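Local coordinates for protein MgGH51 (Meripilus giganteus, PDB 6ZPZ) that probably acts as a family 51 alpha-L-arabinofuranosidase, hydrolysing terminal alpha-L-arabinofuranosyl groups from arabinose-containing glycans, at residues Y18-E23 and A480-H485; F225-G230 and L272-F277; Y402-W407 and N438-T443. All coordinates share one frame; numbering follows the deposited sequence.

Contact 1 (Y18-E23 and A480-H485); sequences YGLMFE and APLLQH. With LX5 ([(1~{S},2~{S},3~{S},4~{S})-2-(hydroxymethyl)-3,4-bis(oxidanyl)cyclopentyl] hydrogen sulfate), chain G.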
loop_
_atom_site.group_PDB
_atom_site.type_symbol
_atom_site.label_atom_id
_atom_site.label_comp_id
_atom_site.label_asym_id
_atom_site.label_seq_id
_atom_site.Cartn_x
_atom_site.Cartn_y
_atom_site.Cartn_z
ATOM N N TYR A 18 14.845 -4.926 -0.894
ATOM C CA TYR A 18 13.770 -4.591 0.075
ATOM C C TYR A 18 12.778 -3.587 -0.492
ATOM O O TYR A 18 13.143 -2.515 -0.949
ATOM C CB TYR A 18 14.330 -4.074 1.399
ATOM C CG TYR A 18 15.322 -5.045 1.994
ATOM C CD1 TYR A 18 14.913 -6.266 2.522
ATOM C CD2 TYR A 18 16.681 -4.778 1.942
ATOM C CE1 TYR A 18 15.820 -7.170 3.039
ATOM C CE2 TYR A 18 17.600 -5.674 2.467
ATOM C CZ TYR A 18 17.168 -6.856 3.031
ATOM O OH TYR A 18 18.096 -7.708 3.532
ATOM N N GLY A 19 11.496 -3.943 -0.451
ATOM C CA GLY A 19 10.491 -2.990 -0.917
ATOM C C GLY A 19 9.120 -3.362 -0.415
ATOM O O GLY A 19 9.035 -4.126 0.552
ATOM N N LEU A 20 8.110 -2.799 -1.069
ATOM C CA LEU A 20 6.738 -2.768 -0.517
ATOM C C LEU A 20 5.836 -3.530 -1.460
ATOM O O LEU A 20 6.097 -3.538 -2.660
ATOM C CB LEU A 20 6.240 -1.335 -0.419
ATOM C CG LEU A 20 7.081 -0.393 0.422
ATOM C CD1 LEU A 20 6.362 0.935 0.543
ATOM C CD2 LEU A 20 7.384 -1.017 1.769
ATOM N N MET A 21 4.804 -4.116 -0.897
ATOM C CA MET A 21 3.773 -4.816 -1.665
ATOM C C MET A 21 2.491 -4.117 -1.273
ATOM O O MET A 21 2.193 -4.037 -0.095
ATOM C CB MET A 21 3.707 -6.304 -1.302
ATOM C CG MET A 21 2.670 -7.046 -2.104
ATOM S SD MET A 21 1.049 -6.848 -1.345
ATOM C CE MET A 21 0.535 -8.572 -1.395
ATOM N N PHE A 22 1.776 -3.606 -2.258
ATOM C CA PHE A 22 0.588 -2.782 -1.999
ATOM C C PHE A 22 -0.569 -3.294 -2.839
ATOM O O PHE A 22 -0.475 -3.462 -4.043
ATOM C CB PHE A 22 0.867 -1.327 -2.322
ATOM C CG PHE A 22 -0.317 -0.456 -1.991
ATOM C CD1 PHE A 22 -1.307 -0.239 -2.924
ATOM C CD2 PHE A 22 -0.461 0.114 -0.736
ATOM C CE1 PHE A 22 -2.391 0.574 -2.616
ATOM C CE2 PHE A 22 -1.568 0.905 -0.423
ATOM C CZ PHE A 22 -2.524 1.123 -1.365
ATOM N N GLU A 23 -1.692 -3.404 -2.181
ATOM C CA GLU A 23 -2.988 -3.349 -2.874
ATOM C C GLU A 23 -3.923 -2.596 -1.945
ATOM O O GLU A 23 -3.546 -2.415 -0.778
ATOM C CB GLU A 23 -3.487 -4.768 -3.100
ATOM C CG GLU A 23 -3.861 -5.433 -1.792
ATOM C CD GLU A 23 -4.167 -6.902 -1.929
ATOM O OE1 GLU A 23 -5.118 -7.260 -2.657
ATOM O OE2 GLU A 23 -3.466 -7.661 -1.298
ATOM N N ALA A 480 3.719 -8.461 3.545
ATOM C CA ALA A 480 2.344 -8.167 3.125
ATOM C C ALA A 480 1.362 -8.652 4.181
ATOM O O ALA A 480 1.552 -9.680 4.801
ATOM C CB ALA A 480 2.072 -8.784 1.778
ATOM N N PRO A 481 0.232 -7.967 4.378
ATOM C CA PRO A 481 -0.023 -6.690 3.734
ATOM C C PRO A 481 0.770 -5.529 4.356
ATOM O O PRO A 481 1.141 -5.618 5.486
ATOM C CB PRO A 481 -1.517 -6.465 3.961
ATOM C CG PRO A 481 -2.057 -7.843 4.269
ATOM C CD PRO A 481 -0.949 -8.521 5.044
ATOM N N LEU A 482 0.855 -4.429 3.631
ATOM C CA LEU A 482 1.650 -3.245 4.030
ATOM C C LEU A 482 0.849 -2.421 5.036
ATOM O O LEU A 482 1.434 -1.973 6.004
ATOM C CB LEU A 482 1.926 -2.433 2.772
ATOM C CG LEU A 482 2.748 -1.163 2.950
ATOM C CD1 LEU A 482 4.086 -1.430 3.591
ATOM C CD2 LEU A 482 2.922 -0.514 1.603
ATOM N N LEU A 483 -0.425 -2.158 4.748
ATOM C CA LEU A 483 -1.212 -1.101 5.426
ATOM C C LEU A 483 -2.512 -1.632 6.006
ATOM O O LEU A 483 -3.143 -2.484 5.394
ATOM C CB LEU A 483 -1.495 0.029 4.430
ATOM C CG LEU A 483 -0.309 0.969 4.168
ATOM C CD1 LEU A 483 -0.665 1.980 3.097
ATOM C CD2 LEU A 483 0.160 1.687 5.424
ATOM N N GLN A 484 -2.954 -1.028 7.082
ATOM C CA GLN A 484 -4.171 -1.445 7.804
ATOM C C GLN A 484 -4.847 -0.225 8.419
ATOM O O GLN A 484 -4.267 0.422 9.345
ATOM C CB GLN A 484 -3.834 -2.427 8.924
ATOM C CG GLN A 484 -5.043 -2.858 9.749
ATOM C CD GLN A 484 -4.640 -3.531 11.029
ATOM O OE1 GLN A 484 -3.475 -3.496 11.446
ATOM N NE2 GLN A 484 -5.610 -4.148 11.672
ATOM N N HIS A 485 -6.079 -0.001 7.988
ATOM C CA HIS A 485 -7.013 0.893 8.697
ATOM C C HIS A 485 -7.579 0.055 9.847
ATOM O O HIS A 485 -8.277 -0.927 9.570
ATOM C CB HIS A 485 -8.084 1.474 7.738
ATOM C CG HIS A 485 -8.744 2.658 8.342
ATOM N ND1 HIS A 485 -9.190 2.628 9.658
ATOM C CD2 HIS A 485 -8.948 3.924 7.898
ATOM C CE1 HIS A 485 -9.664 3.829 9.986
ATOM N NE2 HIS A 485 -9.566 4.644 8.912
HETATM C C1 LX5 G . -2.616 -12.673 0.105
HETATM C C2 LX5 G . -1.778 -12.892 -1.132
HETATM C C6 LX5 G . -2.995 -10.343 1.226
HETATM C C5 LX5 G . -3.206 -11.261 0.015
HETATM C C3 LX5 G . -2.236 -11.926 -2.184
HETATM C C4 LX5 G . -2.706 -10.754 -1.325
HETATM O O7 LX5 G . -1.617 -10.007 1.419
HETATM O O8 LX5 G . -3.880 -10.138 -1.860
HETATM O O9 LX5 G . -1.217 -11.647 -3.158
HETATM O O10 LX5 G . -3.592 -13.667 -0.186
HETATM S S11 LX5 G . -4.179 -14.502 0.901
HETATM O O12 LX5 G . -4.777 -13.357 1.581
HETATM O O13 LX5 G . -5.136 -15.499 0.427
HETATM O O14 LX5 G . -3.005 -15.186 1.518
HETATM O O HOH W 1 -0.379 -4.767 0.986
#
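A single water molecule is gripped from both segments, donating to M21 O and accepting from L482 N, with 2.9 Å from its oxygen to each of these atoms. It bridges two buried backbone polar groups while the side chains around it meet by apolar contact alone. L482 comes close beside the same carbonyl, its CB 3.3 Å from M21 O. With CG anti to the backbone N (chi1 -180°), L482 sends its two methyls across to L20, CD1 meeting L20 CD2 at 3.8 Å and CD2 lying against L20 CB and CD1. The F22 side chain crosses that of L482 at about a right angle. At the edge of the F22 ring and in its plane sits L483 CD1, 3.8 Å from CE2, so L483 touches the rim of the aromatic group.

On the ligand side M21 bends at chi2 and chi3, which brings its CE to 3.5 Å from A480 CB and places the same methyl near LX5 O7. P481, preceded by a cis peptide bond, also approaches O7, through CG. E23, directly after F22, accepts from the ligand: LX5 O8 donates to E23 OE2 at 2.6 Å, while OE1 accepts from W261 NE1 and N232 N, bonds that probably fix the turn of the carboxylate in the sugar-like ligand's pocket.

Strand 20-21 pairs with strand 224-227 on one side, and G19 bonds to A477 of strand 474-479, closing the parallel barrel. Helix 211-219 packs outside, its L217 touching L20 and L482 and its I213 touching L483.

Contact 2 (F225-G230 and L272-F277); sequences FRFPGG and LEYLQF. With LX5 ([(1~{S},2~{S},3~{S},4~{S})-2-(hydroxymethyl)-3,4-bis(oxidanyl)cyclopentyl] hydrogen sulfate), chain G.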
loop_
_atom_site.group_PDB
_atom_site.type_symbol
_atom_site.label_atom_id
_atom_site.label_comp_id
_atom_site.label_asym_id
_atom_site.label_seq_id
_atom_site.Cartn_x
_atom_site.Cartn_y
_atom_site.Cartn_z
ATOM N N PHE A 225 7.985 -1.000 -5.312
ATOM C CA PHE A 225 6.580 -0.986 -4.866
ATOM C C PHE A 225 5.814 -1.898 -5.811
ATOM O O PHE A 225 5.767 -1.594 -7.008
ATOM C CB PHE A 225 6.102 0.451 -4.908
ATOM C CG PHE A 225 4.776 0.731 -4.283
ATOM C CD1 PHE A 225 3.605 0.490 -4.985
ATOM C CD2 PHE A 225 4.707 1.351 -3.046
ATOM C CE1 PHE A 225 2.379 0.849 -4.450
ATOM C CE2 PHE A 225 3.477 1.690 -2.505
ATOM C CZ PHE A 225 2.319 1.437 -3.207
ATOM N N ARG A 226 5.358 -3.035 -5.316
ATOM C CA ARG A 226 4.620 -4.012 -6.161
ATOM C C ARG A 226 3.144 -3.633 -6.044
ATOM O O ARG A 226 2.662 -3.452 -4.943
ATOM C CB ARG A 226 4.869 -5.464 -5.750
ATOM C CG ARG A 226 4.135 -6.522 -6.575
ATOM C CD ARG A 226 3.722 -7.635 -5.622
ATOM N NE ARG A 226 2.813 -8.650 -6.146
ATOM C CZ ARG A 226 2.441 -9.740 -5.467
ATOM N NH1 ARG A 226 2.913 -9.937 -4.243
ATOM N NH2 ARG A 226 1.595 -10.628 -6.002
ATOM N N PHE A 227 2.488 -3.466 -7.173
ATOM C CA PHE A 227 1.125 -2.911 -7.229
ATOM C C PHE A 227 0.531 -3.359 -8.549
ATOM O O PHE A 227 1.245 -3.810 -9.445
ATOM C CB PHE A 227 1.146 -1.380 -7.116
ATOM C CG PHE A 227 1.404 -0.660 -8.414
ATOM C CD1 PHE A 227 2.643 -0.719 -9.023
ATOM C CD2 PHE A 227 0.376 -0.047 -9.096
ATOM C CE1 PHE A 227 2.878 -0.108 -10.238
ATOM C CE2 PHE A 227 0.615 0.590 -10.303
ATOM C CZ PHE A 227 1.845 0.506 -10.906
ATOM N N PRO A 228 -0.795 -3.255 -8.748
ATOM C CA PRO A 228 -1.765 -2.840 -7.739
ATOM C C PRO A 228 -2.348 -4.020 -6.949
ATOM O O PRO A 228 -3.286 -3.837 -6.198
ATOM C CB PRO A 228 -2.790 -2.171 -8.652
ATOM C CG PRO A 228 -2.841 -3.028 -9.884
ATOM C CD PRO A 228 -1.407 -3.442 -10.064
ATOM N N GLY A 229 -1.786 -5.222 -7.133
ATOM C CA GLY A 229 -2.087 -6.373 -6.266
ATOM C C GLY A 229 -1.339 -7.625 -6.699
ATOM O O GLY A 229 -0.736 -7.643 -7.764
ATOM N N GLY A 230 -1.466 -8.708 -5.920
ATOM C CA GLY A 230 -2.482 -8.850 -4.900
ATOM C C GLY A 230 -3.851 -9.285 -5.438
ATOM O O GLY A 230 -4.153 -9.141 -6.599
ATOM N N LEU A 272 -1.470 6.718 -12.450
ATOM C CA LEU A 272 -0.554 7.886 -12.482
ATOM C C LEU A 272 -0.182 8.266 -11.052
ATOM O O LEU A 272 0.963 8.596 -10.866
ATOM C CB LEU A 272 -1.142 9.082 -13.217
ATOM C CG LEU A 272 -0.135 10.201 -13.508
ATOM C CD1 LEU A 272 1.054 9.705 -14.320
ATOM C CD2 LEU A 272 -0.792 11.358 -14.214
ATOM N N GLU A 273 -1.118 8.228 -10.094
ATOM C CA GLU A 273 -0.799 8.608 -8.707
ATOM C C GLU A 273 0.224 7.606 -8.166
ATOM O O GLU A 273 1.137 8.060 -7.456
ATOM C CB GLU A 273 -2.006 8.680 -7.782
ATOM C CG GLU A 273 -2.961 9.783 -8.161
ATOM C CD GLU A 273 -3.847 9.496 -9.345
ATOM O OE1 GLU A 273 -3.955 8.287 -9.717
ATOM O OE2 GLU A 273 -4.349 10.476 -9.941
ATOM N N TYR A 274 0.078 6.307 -8.463
ATOM C CA TYR A 274 1.109 5.310 -8.069
ATOM C C TYR A 274 2.491 5.730 -8.611
ATOM O O TYR A 274 3.483 5.876 -7.849
ATOM C CB TYR A 274 0.775 3.904 -8.574
ATOM C CG TYR A 274 -0.260 3.157 -7.781
ATOM C CD1 TYR A 274 -0.014 2.761 -6.478
ATOM C CD2 TYR A 274 -1.466 2.798 -8.357
ATOM C CE1 TYR A 274 -0.946 2.034 -5.766
ATOM C CE2 TYR A 274 -2.399 2.047 -7.667
ATOM C CZ TYR A 274 -2.148 1.698 -6.354
ATOM O OH TYR A 274 -3.044 0.931 -5.682
ATOM N N LEU A 275 2.574 5.976 -9.919
ATOM C CA LEU A 275 3.877 6.260 -10.586
ATOM C C LEU A 275 4.471 7.575 -10.062
ATOM O O LEU A 275 5.688 7.666 -9.839
ATOM C CB LEU A 275 3.625 6.331 -12.089
ATOM C CG LEU A 275 3.218 5.017 -12.732
ATOM C CD1 LEU A 275 2.658 5.267 -14.106
ATOM C CD2 LEU A 275 4.412 4.075 -12.810
ATOM N N GLN A 276 3.619 8.546 -9.816
ATOM C CA GLN A 276 4.018 9.856 -9.239
ATOM C C GLN A 276 4.623 9.604 -7.863
ATOM O O GLN A 276 5.643 10.202 -7.565
ATOM C CB GLN A 276 2.854 10.847 -9.205
ATOM C CG GLN A 276 2.455 11.342 -10.592
ATOM C CD GLN A 276 1.351 12.381 -10.715
ATOM O OE1 GLN A 276 1.428 13.250 -11.602
ATOM N NE2 GLN A 276 0.308 12.271 -9.894
ATOM N N PHE A 277 4.017 8.717 -7.072
ATOM C CA PHE A 277 4.538 8.359 -5.741
ATOM C C PHE A 277 5.929 7.739 -5.871
ATOM O O PHE A 277 6.818 8.040 -5.088
ATOM C CB PHE A 277 3.561 7.435 -5.023
ATOM C CG PHE A 277 3.998 7.020 -3.638
ATOM C CD1 PHE A 277 4.309 7.961 -2.676
ATOM C CD2 PHE A 277 4.047 5.687 -3.275
ATOM C CE1 PHE A 277 4.688 7.580 -1.393
ATOM C CE2 PHE A 277 4.408 5.305 -1.980
ATOM C CZ PHE A 277 4.734 6.262 -1.037
HETATM C C1 LX5 G . -2.616 -12.673 0.105
HETATM C C2 LX5 G . -1.778 -12.892 -1.132
HETATM C C6 LX5 G . -2.995 -10.343 1.226
HETATM C C5 LX5 G . -3.206 -11.261 0.015
HETATM C C3 LX5 G . -2.236 -11.926 -2.184
HETATM C C4 LX5 G . -2.706 -10.754 -1.325
HETATM O O7 LX5 G . -1.617 -10.007 1.419
HETATM O O8 LX5 G . -3.880 -10.138 -1.860
HETATM O O9 LX5 G . -1.217 -11.647 -3.158
HETATM O O10 LX5 G . -3.592 -13.667 -0.186
HETATM S S11 LX5 G . -4.179 -14.502 0.901
HETATM O O12 LX5 G . -4.777 -13.357 1.581
HETATM O O13 LX5 G . -5.136 -15.499 0.427
HETATM O O14 LX5 G . -3.005 -15.186 1.518
#
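The Y274 ring carries F227 on one face: F227 CD2 stands 3.4 Å above the ring plane, displaced toward the rim, and is 3.5 Å from Y274 CD2. The two rings are tilted by 39°, neither stacked nor edge-to-face, while Y274 CB makes an off-centre CH-pi contact with the F227 ring. F225 meets Y274 rim to rim, its CE1 3.7 Å from Y274 CD1. F277 completes the cluster by turning its edge toward the F225 face in an offset edge-to-face pair (planes at 81°), with F225 CE2 lying in the plane of the F277 ring. CG of F225 stands anti to the backbone N, which carries the ring out toward the helix. With Y274 cut back to an alanine, F227 CD2 and the F225 rim would probably lose the ring they rest against, opening a gap between strand and helix.

R226, between the two phenylalanines, serves the other side of the strand, with salt bridges to E347 and D398. Past P228, G230 CA comes within 3.5 Å of LX5 O9. Helix 272-277 runs antiparallel to strand 225-227 (172°), its axis 10.7 Å away, the helix-over-strand packing of a (beta/alpha)8 barrel.

Contact 3 (Y402-W407 and N438-T443); sequences YQTPTW and NDLFGT. With LX5 ([(1~{S},2~{S},3~{S},4~{S})-2-(hydroxymethyl)-3,4-bis(oxidanyl)cyclopentyl] hydrogen sulfate), chain G.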
loop_
_atom_site.group_PDB
_atom_site.type_symbol
_atom_site.label_atom_id
_atom_site.label_comp_id
_atom_site.label_asym_id
_atom_site.label_seq_id
_atom_site.Cartn_x
_atom_site.Cartn_y
_atom_site.Cartn_z
ATOM N N TYR A 402 2.937 -17.239 4.162
ATOM C CA TYR A 402 2.388 -16.880 5.486
ATOM C C TYR A 402 2.649 -18.057 6.419
ATOM O O TYR A 402 2.320 -19.208 6.058
ATOM C CB TYR A 402 0.919 -16.518 5.335
ATOM C CG TYR A 402 0.686 -15.173 4.697
ATOM C CD1 TYR A 402 1.488 -14.086 5.004
ATOM C CD2 TYR A 402 -0.354 -14.983 3.808
ATOM C CE1 TYR A 402 1.243 -12.855 4.447
ATOM C CE2 TYR A 402 -0.609 -13.748 3.239
ATOM C CZ TYR A 402 0.216 -12.684 3.545
ATOM O OH TYR A 402 -0.036 -11.445 3.050
ATOM N N GLN A 403 3.273 -17.790 7.563
ATOM C CA GLN A 403 3.685 -18.908 8.455
ATOM C C GLN A 403 3.854 -18.368 9.878
ATOM O O GLN A 403 3.510 -17.172 10.136
ATOM C CB GLN A 403 4.937 -19.603 7.869
ATOM C CG GLN A 403 4.698 -20.992 7.264
ATOM C CD GLN A 403 4.192 -22.015 8.268
ATOM O OE1 GLN A 403 4.278 -21.824 9.471
ATOM N NE2 GLN A 403 3.624 -23.104 7.776
ATOM N N THR A 404 4.310 -19.233 10.779
ATOM C CA THR A 404 4.535 -18.894 12.194
ATOM C C THR A 404 5.878 -18.197 12.272
ATOM O O THR A 404 6.731 -18.442 11.427
ATOM C CB THR A 404 4.549 -20.148 13.088
ATOM O OG1 THR A 404 5.693 -20.886 12.666
ATOM C CG2 THR A 404 3.299 -20.995 13.021
ATOM N N PRO A 405 6.135 -17.364 13.312
ATOM C CA PRO A 405 7.456 -16.775 13.527
ATOM C C PRO A 405 8.590 -17.794 13.534
ATOM O O PRO A 405 9.663 -17.512 12.989
ATOM C CB PRO A 405 7.353 -16.145 14.918
ATOM C CG PRO A 405 5.886 -15.799 15.019
ATOM C CD PRO A 405 5.159 -16.917 14.302
ATOM N N THR A 406 8.316 -18.946 14.156
ATOM C CA THR A 406 9.266 -20.072 14.263
ATOM C C THR A 406 9.594 -20.558 12.849
ATOM O O THR A 406 10.777 -20.783 12.565
ATOM C CB THR A 406 8.695 -21.151 15.201
ATOM O OG1 THR A 406 8.664 -20.586 16.525
ATOM C CG2 THR A 406 9.470 -22.452 15.157
ATOM N N TRP A 407 8.581 -20.681 11.988
ATOM C CA TRP A 407 8.787 -21.218 10.630
ATOM C C TRP A 407 9.816 -20.322 9.941
ATOM O O TRP A 407 10.736 -20.850 9.335
ATOM C CB TRP A 407 7.473 -21.298 9.838
ATOM C CG TRP A 407 7.667 -21.846 8.457
ATOM C CD1 TRP A 407 7.480 -23.143 8.059
ATOM C CD2 TRP A 407 8.192 -21.150 7.303
ATOM N NE1 TRP A 407 7.825 -23.292 6.743
ATOM C CE2 TRP A 407 8.254 -22.090 6.248
ATOM C CE3 TRP A 407 8.570 -19.832 7.027
ATOM C CZ2 TRP A 407 8.665 -21.742 4.963
ATOM C CZ3 TRP A 407 9.018 -19.500 5.762
ATOM C CH2 TRP A 407 9.084 -20.452 4.751
ATOM N N ASN A 438 -1.123 -24.840 13.205
ATOM C CA ASN A 438 -2.293 -25.671 12.831
ATOM C C ASN A 438 -3.423 -24.785 12.283
ATOM O O ASN A 438 -4.333 -25.303 11.648
ATOM C CB ASN A 438 -2.742 -26.533 14.009
ATOM C CG ASN A 438 -3.785 -27.538 13.578
ATOM O OD1 ASN A 438 -3.573 -28.263 12.598
ATOM N ND2 ASN A 438 -4.923 -27.556 14.261
ATOM N N ASP A 439 -3.351 -23.467 12.476
ATOM C CA ASP A 439 -4.460 -22.535 12.132
ATOM C C ASP A 439 -3.877 -21.130 11.922
ATOM O O ASP A 439 -4.055 -20.217 12.816
ATOM C CB ASP A 439 -5.542 -22.529 13.209
ATOM C CG ASP A 439 -6.816 -21.869 12.727
ATOM O OD1 ASP A 439 -6.960 -21.693 11.488
ATOM O OD2 ASP A 439 -7.652 -21.553 13.586
ATOM N N LEU A 440 -3.150 -21.015 10.816
ATOM C CA LEU A 440 -2.425 -19.790 10.394
ATOM C C LEU A 440 -3.448 -18.692 10.111
ATOM O O LEU A 440 -3.171 -17.540 10.476
ATOM C CB LEU A 440 -1.604 -20.096 9.143
ATOM C CG LEU A 440 -0.426 -21.030 9.359
ATOM C CD1 LEU A 440 0.203 -21.408 8.034
ATOM C CD2 LEU A 440 0.618 -20.396 10.267
ATOM N N PHE A 441 -4.602 -19.046 9.532
ATOM C CA PHE A 441 -5.585 -18.058 9.006
ATOM C C PHE A 441 -6.761 -17.892 9.961
ATOM O O PHE A 441 -7.769 -17.289 9.573
ATOM C CB PHE A 441 -5.977 -18.481 7.601
ATOM C CG PHE A 441 -4.761 -18.686 6.750
ATOM C CD1 PHE A 441 -3.984 -17.603 6.382
ATOM C CD2 PHE A 441 -4.344 -19.960 6.381
ATOM C CE1 PHE A 441 -2.851 -17.780 5.602
ATOM C CE2 PHE A 441 -3.212 -20.137 5.598
ATOM C CZ PHE A 441 -2.463 -19.046 5.214
ATOM N N GLY A 442 -6.584 -18.336 11.205
ATOM C CA GLY A 442 -7.645 -18.395 12.217
ATOM C C GLY A 442 -7.855 -17.073 12.923
ATOM O O GLY A 442 -7.401 -16.037 12.435
ATOM N N THR A 443 -8.563 -17.138 14.037
ATOM C CA THR A 443 -8.869 -15.990 14.914
ATOM C C THR A 443 -7.652 -15.684 15.787
ATOM O O THR A 443 -6.769 -16.566 15.925
ATOM C CB THR A 443 -10.081 -16.296 15.796
ATOM O OG1 THR A 443 -9.661 -17.331 16.687
ATOM C CG2 THR A 443 -11.302 -16.692 14.997
HETATM C C1 LX5 G . -2.616 -12.673 0.105
HETATM C C2 LX5 G . -1.778 -12.892 -1.132
HETATM C C6 LX5 G . -2.995 -10.343 1.226
HETATM C C5 LX5 G . -3.206 -11.261 0.015
HETATM C C3 LX5 G . -2.236 -11.926 -2.184
HETATM C C4 LX5 G . -2.706 -10.754 -1.325
HETATM O O7 LX5 G . -1.617 -10.007 1.419
HETATM O O8 LX5 G . -3.880 -10.138 -1.860
HETATM O O9 LX5 G . -1.217 -11.647 -3.158
HETATM O O10 LX5 G . -3.592 -13.667 -0.186
HETATM S S11 LX5 G . -4.179 -14.502 0.901
HETATM O O12 LX5 G . -4.777 -13.357 1.581
HETATM O O13 LX5 G . -5.136 -15.499 0.427
HETATM O O14 LX5 G . -3.005 -15.186 1.518
#
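At the C-terminal mouth of the barrel, the end of strand 396-403 meets the loop that follows strand 424-432, with L440 and F441 laid against Y402, Q403 and T404. L440 supplies most of the loop's contact area. Its CG lies anti to the carbonyl carbon (chi1 -69°), and the branch spreads over the strand end: CD1 is 3.6 Å from Y402 O and 3.8 Å from Q403 NE2, while CD2 reaches T404 CG2 at 3.9 Å. F441, more exposed, brings CE1 to 4.0 Å from Y402 CB, the two side chains crossing at about a right angle; one face of its ring takes L440 CB.

Y402 belongs to the ligand pocket of the barrel. Its OH bonds to LX5 O7 at 2.7 Å, with O7 in the plane of the ring, and LX5 O14 lies near the edge at CE2. W491 meets the same ring, and a weak bond links the hydroxyl to A480 O.

Beyond the strand the chain turns into helix 405-410, where T404 is the N-cap: W407 N donates to T404 OG1 at 3.0 Å. Q403 folds back locally, its OE1 accepting from T404 N at 2.9 Å with a 157° N-H...O angle, and its CG packs over one face of the W407 ring.

Overall arrangement
All three contacts draw on the eight-stranded parallel barrel sheet and reach the one LX5 molecule from different sides. Along the chain, 18-23 comes first and 480-485 last, so contact 1 spans the other two, which follow in series: contact 2 closes before contact 3 opens. Contacts 1 and 2 lie about 11 Å apart between centres and join through the neighbouring strands 20-21 and 224-227. The centre of contact 3 is about 19 Å from that of contact 1, where Y402 touches A480 and P481, and about 28 Å from that of contact 2, with nearest atoms about 8 Å apart. The ligand pocket is thus assembled from strand ends and loops far apart in sequence.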